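Local coordinates for protein aldehyde dehydrogenase (Anabaena variabilis, PDB 4H7N) that probably oxidises aldehydes to carboxylic acids with NAD+ as cofactor, as a member of the aldehyde dehydrogenase family, at residues K327-H332 against T352-S357. Sequence-based numbering, arbitrary orientation.
Sequences KGAVIH and TNVNHS
Val-330 and Thr-352 form an antiparallel hydrogen-bonded pair, Val-330 N reaching Thr-352 O at 2.9 Å and Thr-352 N returning to Val-330 O at 3.0 Å. On the valine's side of the sheet, Thr-352 OG1 meets His-332 NE2 at 2.8 Å, near the ring plane; either atom could be the donor. With chi1 66°, OG1 sits between the threonine's backbone N and carbonyl carbon, facing the imidazole edge, while Val-330 CG1 covers one ring face near its rim. A leucine in place of His-332 would probably leave Thr-352 OG1 without this polar mate. Beyond the pair, Asn-353 ND2 donates almost straight to Gly-328 O (3.0 Å), from above the carbonyl plane. Farther out, the extended Lys-327 chain carries NZ to Ser-357 O (2.9 Å), and NZ also forms a salt bridge with Asp-323. Asn-355 OD1 accepts from Ser-357 N, making an Asx turn, and also from Ser-357 OG. Apolar contact is slight: Ala-329 CB lies 4.0 Å from Val-354 CG1. Gly-328 closes helix 311-326 in a Schellman motif, and strand 330-333 then edges the seven-stranded sheet beside strand 349-352, with Tyr-283 of helix 279-292 against both His-332 and Thr-352.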
ATOM      1  N   LYS A 327     -10.847  -8.506 -39.325  1.00 39.32           N
ATOM      2  CA  LYS A 327     -11.324  -9.721 -38.677  1.00 40.53           C
ATOM      3  C   LYS A 327     -12.839  -9.891 -38.764  1.00 41.44           C
ATOM      4  O   LYS A 327     -13.399 -10.778 -38.116  1.00 41.80           O
ATOM      5  CB  LYS A 327     -10.835  -9.738 -37.221  1.00 39.35           C
ATOM      6  CG  LYS A 327      -9.352 -10.044 -37.147  1.00 40.62           C
ATOM      7  CD  LYS A 327      -8.795  -9.930 -35.749  1.00 39.80           C
ATOM      8  CE  LYS A 327      -7.339 -10.406 -35.754  1.00 42.35           C
ATOM      9  NZ  LYS A 327      -6.717  -9.909 -34.491  1.00 43.89           N
ATOM     10  N   GLY A 328     -13.500  -9.026 -39.530  1.00 40.05           N
ATOM     11  CA  GLY A 328     -14.901  -9.216 -39.857  1.00 40.27           C
ATOM     12  C   GLY A 328     -15.828  -8.158 -39.295  1.00 38.91           C
ATOM     13  O   GLY A 328     -17.013  -8.223 -39.554  1.00 38.63           O
ATOM     14  N   ALA A 329     -15.332  -7.189 -38.526  1.00 37.90           N
ATOM     15  CA  ALA A 329     -16.253  -6.226 -37.866  1.00 36.25           C
ATOM     16  C   ALA A 329     -17.057  -5.448 -38.919  1.00 37.03           C
ATOM     17  O   ALA A 329     -16.600  -5.280 -40.042  1.00 35.90           O
ATOM     18  CB  ALA A 329     -15.492  -5.276 -36.965  1.00 35.46           C
ATOM     19  N   VAL A 330     -18.274  -5.045 -38.548  1.00 36.60           N
ATOM     20  CA  VAL A 330     -19.155  -4.209 -39.363  1.00 37.11           C
ATOM     21  C   VAL A 330     -19.232  -2.835 -38.710  1.00 36.90           C
ATOM     22  O   VAL A 330     -19.573  -2.745 -37.551  1.00 38.24           O
ATOM     23  CB  VAL A 330     -20.584  -4.812 -39.405  1.00 37.93           C
ATOM     24  CG1 VAL A 330     -21.568  -3.874 -40.098  1.00 38.43           C
ATOM     25  CG2 VAL A 330     -20.564  -6.179 -40.117  1.00 38.93           C
ATOM     26  N   ILE A 331     -18.904  -1.781 -39.442  1.00 35.47           N
ATOM     27  CA  ILE A 331     -18.940  -0.419 -38.933  1.00 36.52           C
ATOM     28  C   ILE A 331     -20.278   0.167 -39.317  1.00 37.10           C
ATOM     29  O   ILE A 331     -20.575   0.255 -40.497  1.00 35.58           O
ATOM     30  CB  ILE A 331     -17.874   0.476 -39.609  1.00 38.00           C
ATOM     31  CG1 ILE A 331     -16.465  -0.149 -39.507  1.00 39.81           C
ATOM     32  CG2 ILE A 331     -17.939   1.912 -39.097  1.00 37.71           C
ATOM     33  CD1 ILE A 331     -15.762   0.032 -38.229  1.00 40.58           C
ATOM     34  N   HIS A 332     -21.073   0.584 -38.340  1.00 35.96           N
ATOM     35  CA  HIS A 332     -22.360   1.192 -38.645  1.00 37.60           C
ATOM     36  C   HIS A 332     -22.310   2.705 -38.770  1.00 38.39           C
ATOM     37  O   HIS A 332     -23.141   3.286 -39.446  1.00 39.77           O
ATOM     38  CB  HIS A 332     -23.381   0.783 -37.606  1.00 37.80           C
ATOM     39  CG  HIS A 332     -23.585  -0.690 -37.540  1.00 38.81           C
ATOM     40  ND1 HIS A 332     -24.566  -1.334 -38.256  1.00 42.51           N
ATOM     41  CD2 HIS A 332     -22.902  -1.657 -36.894  1.00 40.01           C
ATOM     42  CE1 HIS A 332     -24.504  -2.634 -38.032  1.00 41.20           C
ATOM     43  NE2 HIS A 332     -23.496  -2.856 -37.216  1.00 42.07           N
ATOM     44  N   THR A 352     -20.365  -3.938 -34.914  1.00 34.97           N
ATOM     45  CA  THR A 352     -20.919  -5.244 -34.525  1.00 34.43           C
ATOM     46  C   THR A 352     -20.150  -6.341 -35.298  1.00 34.74           C
ATOM     47  O   THR A 352     -19.196  -6.054 -36.040  1.00 34.00           O
ATOM     48  CB  THR A 352     -22.455  -5.349 -34.767  1.00 36.16           C
ATOM     49  OG1 THR A 352     -22.742  -5.286 -36.163  1.00 34.22           O
ATOM     50  CG2 THR A 352     -23.258  -4.222 -34.034  1.00 36.26           C
ATOM     51  N   ASN A 353     -20.590  -7.579 -35.122  1.00 34.73           N
ATOM     52  CA  ASN A 353     -19.839  -8.751 -35.554  1.00 37.27           C
ATOM     53  C   ASN A 353     -18.419  -8.712 -34.999  1.00 36.54           C
ATOM     54  O   ASN A 353     -17.462  -8.843 -35.730  1.00 36.88           O
ATOM     55  CB  ASN A 353     -19.806  -8.802 -37.062  1.00 40.27           C
ATOM     56  CG  ASN A 353     -19.680 -10.216 -37.584  1.00 43.12           C
ATOM     57  OD1 ASN A 353     -20.447 -11.095 -37.200  1.00 43.46           O
ATOM     58  ND2 ASN A 353     -18.710 -10.444 -38.470  1.00 45.05           N
ATOM     59  N   VAL A 354     -18.303  -8.454 -33.697  1.00 35.60           N
ATOM     60  CA  VAL A 354     -16.991  -8.283 -33.028  1.00 34.31           C
ATOM     61  C   VAL A 354     -16.782  -9.432 -32.057  1.00 34.30           C
ATOM     62  O   VAL A 354     -17.738 -10.155 -31.715  1.00 34.36           O
ATOM     63  CB  VAL A 354     -16.877  -6.948 -32.288  1.00 35.08           C
ATOM     64  CG1 VAL A 354     -16.928  -5.787 -33.261  1.00 33.84           C
ATOM     65  CG2 VAL A 354     -17.994  -6.781 -31.251  1.00 34.69           C
ATOM     66  N   ASN A 355     -15.533  -9.648 -31.682  1.00 33.50           N
ATOM     67  CA  ASN A 355     -15.204 -10.721 -30.752  1.00 35.26           C
ATOM     68  C   ASN A 355     -13.842 -10.482 -30.108  1.00 35.32           C
ATOM     69  O   ASN A 355     -13.143  -9.506 -30.424  1.00 32.67           O
ATOM     70  CB  ASN A 355     -15.297 -12.090 -31.422  1.00 36.88           C
ATOM     71  CG  ASN A 355     -14.272 -12.280 -32.515  1.00 38.98           C
ATOM     72  OD1 ASN A 355     -13.082 -12.151 -32.304  1.00 38.67           O
ATOM     73  ND2 ASN A 355     -14.741 -12.585 -33.702  1.00 43.50           N
ATOM     74  N   HIS A 356     -13.479 -11.360 -29.189  1.00 36.58           N
ATOM     75  CA  HIS A 356     -12.294 -11.144 -28.389  1.00 35.24           C
ATOM     76  C   HIS A 356     -11.012 -11.581 -29.128  1.00 37.51           C
ATOM     77  O   HIS A 356      -9.930 -11.517 -28.541  1.00 36.89           O
ATOM     78  CB  HIS A 356     -12.448 -11.847 -27.030  1.00 35.86           C
ATOM     79  CG  HIS A 356     -13.335 -11.125 -26.061  1.00 35.12           C
ATOM     80  ND1 HIS A 356     -13.181 -11.237 -24.698  1.00 37.86           N
ATOM     81  CD2 HIS A 356     -14.368 -10.265 -26.246  1.00 38.30           C
ATOM     82  CE1 HIS A 356     -14.083 -10.486 -24.081  1.00 38.05           C
ATOM     83  NE2 HIS A 356     -14.809  -9.869 -24.996  1.00 36.52           N
ATOM     84  N   SER A 357     -11.092 -11.959 -30.414  1.00 35.67           N
ATOM     85  CA  SER A 357      -9.845 -12.085 -31.200  1.00 37.02           C
ATOM     86  C   SER A 357      -9.323 -10.706 -31.629  1.00 36.85           C
ATOM     87  O   SER A 357      -8.194 -10.589 -32.078  1.00 36.26           O
ATOM     88  CB  SER A 357     -10.038 -12.940 -32.454  1.00 38.64           C
ATOM     89  OG  SER A 357     -10.780 -12.231 -33.437  1.00 37.96           O
TER
HETATM   90  O   HOH W   1     -12.806 -12.818 -36.368  1.00 50.11           O
HETATM   91  O   HOH W   2     -16.272 -11.404 -36.677  1.00 50.80           O